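Local coordinates for protein dihydroorotase (Saccharomyces cerevisiae S288C, PDB 6L0A) that interconverts N-carbamoyl-L-aspartate and dihydroorotate, the third step of de novo pyrimidine synthesis, using a two-zinc active site, at residues C[15-18]-C[22-25]; C[44-47]-C[52-55]. All coordinates share one frame; numbering follows the deposited sequence.

Contact 1 of 2, residues C[15-18]-C[22-25]. With ZN (zinc ion), chain K; LMR ((2S)-2-hydroxybutanedioic acid), chain M.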
# COMPACT_ATOMS: atom_id res chain seq x y z
N VAL C 15 9.20 -20.75 -6.95
CA VAL C 15 7.84 -21.28 -7.01
C VAL C 15 7.38 -21.67 -5.61
O VAL C 15 8.11 -22.32 -4.86
CB VAL C 15 7.75 -22.50 -7.95
CG1 VAL C 15 6.39 -23.18 -7.82
CG2 VAL C 15 7.97 -22.07 -9.40
N HIS C 16 6.14 -21.29 -5.26
CA HIS C 16 5.45 -21.79 -4.08
C HIS C 16 4.30 -22.69 -4.51
O HIS C 16 3.42 -22.25 -5.25
CB HIS C 16 4.91 -20.64 -3.22
CG HIS C 16 5.97 -19.74 -2.64
ND1 HIS C 16 6.58 -20.00 -1.43
CD2 HIS C 16 6.52 -18.61 -3.12
CE1 HIS C 16 7.47 -19.05 -1.19
NE2 HIS C 16 7.46 -18.20 -2.20
N VAL C 17 4.28 -23.94 -4.03
CA VAL C 17 3.16 -24.84 -4.29
C VAL C 17 2.48 -25.31 -3.02
O VAL C 17 1.53 -26.11 -3.10
CB VAL C 17 3.57 -26.06 -5.15
CG1 VAL C 17 3.95 -25.63 -6.57
CG2 VAL C 17 4.69 -26.83 -4.47
N ARG C 18 2.91 -24.86 -1.84
CA ARG C 18 2.19 -25.11 -0.58
C ARG C 18 2.11 -26.62 -0.33
O ARG C 18 3.01 -27.39 -0.71
CB ARG C 18 0.83 -24.41 -0.60
CG ARG C 18 0.82 -22.98 -1.14
CD ARG C 18 1.62 -22.05 -0.25
NE ARG C 18 1.32 -20.66 -0.59
CZ ARG C 18 2.11 -19.63 -0.29
NH1 ARG C 18 3.26 -19.83 0.35
NH2 ARG C 18 1.74 -18.41 -0.66
N MET C 22 -4.22 -27.31 -1.69
CA MET C 22 -3.67 -26.22 -2.48
C MET C 22 -2.57 -26.73 -3.40
O MET C 22 -2.52 -26.35 -4.58
CB MET C 22 -3.15 -25.11 -1.56
CG MET C 22 -2.54 -23.93 -2.32
SD MET C 22 -3.78 -23.06 -3.29
CE MET C 22 -4.45 -21.92 -2.06
N CYS C 23 -1.71 -27.60 -2.88
CA CYS C 23 -0.64 -28.19 -3.67
C CYS C 23 -1.18 -29.01 -4.83
O CYS C 23 -0.62 -28.98 -5.94
CB CYS C 23 0.25 -29.05 -2.78
SG CYS C 23 1.74 -29.68 -3.57
N GLU C 24 -2.24 -29.78 -4.59
CA GLU C 24 -2.84 -30.55 -5.67
C GLU C 24 -3.41 -29.65 -6.76
O GLU C 24 -3.37 -30.01 -7.94
CB GLU C 24 -3.93 -31.46 -5.10
CG GLU C 24 -3.41 -32.41 -4.04
CD GLU C 24 -4.44 -33.42 -3.59
OE1 GLU C 24 -5.59 -33.36 -4.09
OE2 GLU C 24 -4.10 -34.27 -2.74
N LEU C 25 -3.93 -28.48 -6.38
CA LEU C 25 -4.44 -27.56 -7.37
C LEU C 25 -3.31 -26.94 -8.19
O LEU C 25 -3.38 -26.88 -9.42
CB LEU C 25 -5.27 -26.47 -6.68
CG LEU C 25 -5.82 -25.28 -7.48
CD1 LEU C 25 -6.61 -25.73 -8.70
CD2 LEU C 25 -6.68 -24.43 -6.57
ZN ZN K . 8.80 -16.55 -2.65
C1 LMR M . 7.16 -14.11 -0.44
O1A LMR M . 7.89 -14.54 -1.38
O1B LMR M . 7.57 -13.10 0.17
C2 LMR M . 5.83 -14.77 -0.03
O2 LMR M . 4.67 -13.98 -0.18
C3 LMR M . 5.51 -15.91 -0.95
C4 LMR M . 4.59 -16.71 -0.06
O4A LMR M . 3.43 -16.30 0.28
O4B LMR M . 5.09 -17.79 0.32
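Arg18 and Met22 lie side by side with their chains pointing the same way, and their methylenes touch where CG of Arg18 meets CG of Met22 at 3.7 Å. Arg18 has CG anti to its carbonyl carbon (chi1 -44°) and the chain bends at chi2; beyond this it runs out nearly straight, carrying the guanidinium away from helix 20-32 and into the ligand pocket. There Arg18 meets the malate carboxylate edge on with two nearly straight bonds, NH1 to O4B at 2.7 Å and NH2 to O4A at 2.9 Å, a two-pronged hydrogen-bonded pairing of guanidinium and carboxylate. Its NE bonds to the backbone O of Pro261, which helps to fix the rotation of the group. His16 presents a ring face to the same carboxylate: O4B stands 3.1 Å above the ring plane, offset toward the rim, while NE2 binds zinc at 2.2 Å. Malate O1A reaches that metal at 2.5 Å, and His14 and Asp258 are also among its ligands. His14 and His16 form the HxH pair at the end of the first barrel strand in the amidohydrolase superfamily, here strand 11-15, with Arg18 two residues further on. On the side of the loop turned to helix 20-32, Val17 offers its backbone: its O receives a CA-H...O contact from Cys23 CA at 3.1 Å. The side chains add a looser apolar touch, Val17 CG2 to Cys23 SG at 4.2 Å, and both residues also pack against Leu61 of helix 51-64.

Contact 2 of 2, residues C[44-47]-C[52-55]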
# COMPACT_ATOMS: atom_id res chain seq x y z
N LEU C 44 7.17 -23.75 4.24
CA LEU C 44 6.02 -24.50 4.73
C LEU C 44 5.87 -24.30 6.24
O LEU C 44 6.68 -23.63 6.90
CB LEU C 44 6.18 -25.98 4.40
CG LEU C 44 6.49 -26.35 2.94
CD1 LEU C 44 6.44 -27.86 2.72
CD2 LEU C 44 5.54 -25.67 2.01
N GLN C 45 4.81 -24.90 6.78
CA GLN C 45 4.58 -25.01 8.22
C GLN C 45 4.62 -26.48 8.61
O GLN C 45 3.69 -27.23 8.25
CB GLN C 45 3.24 -24.39 8.62
CG GLN C 45 3.14 -22.88 8.44
CD GLN C 45 1.87 -22.32 9.08
OE1 GLN C 45 1.22 -23.00 9.88
NE2 GLN C 45 1.53 -21.09 8.74
N PRO C 46 5.66 -26.96 9.28
CA PRO C 46 6.89 -26.25 9.62
C PRO C 46 7.76 -26.08 8.39
O PRO C 46 7.51 -26.77 7.39
CB PRO C 46 7.57 -27.17 10.64
CG PRO C 46 6.59 -28.24 10.95
CD PRO C 46 5.71 -28.35 9.76
N PRO C 47 8.76 -25.20 8.46
CA PRO C 47 9.65 -25.00 7.31
C PRO C 47 10.43 -26.27 7.01
O PRO C 47 10.68 -27.10 7.89
CB PRO C 47 10.60 -23.89 7.78
CG PRO C 47 10.48 -23.88 9.29
CD PRO C 47 9.06 -24.29 9.57
N ASP C 52 14.55 -35.88 5.38
CA ASP C 52 13.42 -36.73 5.03
C ASP C 52 12.24 -35.90 4.53
O ASP C 52 11.53 -36.32 3.60
CB ASP C 52 13.02 -37.60 6.22
CG ASP C 52 14.06 -38.67 6.53
OD1 ASP C 52 14.82 -39.04 5.62
OD2 ASP C 52 14.12 -39.13 7.69
N ARG C 53 12.03 -34.71 5.10
CA ARG C 53 10.92 -33.85 4.69
C ARG C 53 11.09 -33.38 3.24
O ARG C 53 10.12 -33.39 2.47
CB ARG C 53 10.83 -32.66 5.64
CG ARG C 53 9.61 -31.76 5.47
CD ARG C 53 9.21 -31.19 6.84
NE ARG C 53 8.35 -30.01 6.77
CZ ARG C 53 7.10 -30.05 6.32
NH1 ARG C 53 6.59 -31.20 5.90
NH2 ARG C 53 6.37 -28.95 6.28
N VAL C 54 12.30 -32.97 2.86
CA VAL C 54 12.49 -32.46 1.51
C VAL C 54 12.42 -33.59 0.49
O VAL C 54 11.97 -33.38 -0.64
CB VAL C 54 13.81 -31.67 1.39
CG1 VAL C 54 15.01 -32.60 1.33
CG2 VAL C 54 13.77 -30.74 0.16
N ILE C 55 12.85 -34.80 0.86
CA ILE C 55 12.75 -35.93 -0.05
C ILE C 55 11.29 -36.31 -0.26
O ILE C 55 10.84 -36.49 -1.40
CB ILE C 55 13.56 -37.13 0.48
CG1 ILE C 55 15.06 -36.86 0.33
CG2 ILE C 55 13.18 -38.42 -0.27
CD1 ILE C 55 15.93 -37.85 1.07
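The carbonyl oxygen of Pro46 is gripped by one edge of the Arg53 guanidinium. NH2 of Arg53 makes the principal bond, 2.7 Å to Pro46 O and nearly straight at 169°, while NE adds a weak one to that same O at 3.4 Å. NH2 lies in the carbonyl plane of Pro46, and the oxygen in turn sits almost in the guanidinium plane, 5° out of it, so the two flat groups meet edge on. Arg53 spans the gap from helix 51-64 because CG stands anti to the backbone N (chi1 -172°) and, despite a bend at chi2, most of the chain remains extended. The proline and arginine side chains cross at about a right angle, Pro46 CD coming within 3.6 Å of Arg53 NH2. Leu44, itself buried, brings CB to 3.5 Å and CD1 to 3.7 Å from Arg53 NH2, its chain running obliquely to the arginine. The segment 44-47 belongs to the loop that joins strand 37-40 to helix 51-64, a beta-to-alpha connection of the barrel, and it contains a cis peptide bond between Gln45 and Pro46. Gln45 faces the other way, with NE2 bonded to Asn107. An alanine in place of Arg53 would probably leave Pro46 O without these two donors and open a gap beside Leu44 CB. Glu19 forms a long, weak ion pair with NH2, so the charge of Arg53 probably gains only slight compensation from it, and between segments 44-47 and 52-55 both hydrogen bonds end on one backbone oxygen, that of Pro46.

In the fold
From the N terminus, strand 11-15 leads into the zinc-binding loop, and contact 1 closes the short turn between that loop and helix 20-32. The chain then passes through strand 37-40, after which contact 2 closes the next strand-to-helix loop onto helix 51-64. The two closures follow in series, neither nested nor crossed, with centres about 14 Å apart on the same side of the chain's centre. They meet where Arg18 O packs against Leu44 CD2 at 4.1 Å. Tyr57, on helix 51-64, hydrogen-bonds to Arg18 O, joining the helix of contact 2 to the loop of contact 1. Successive beta-alpha units of the barrel are thus linked beside the malate pocket.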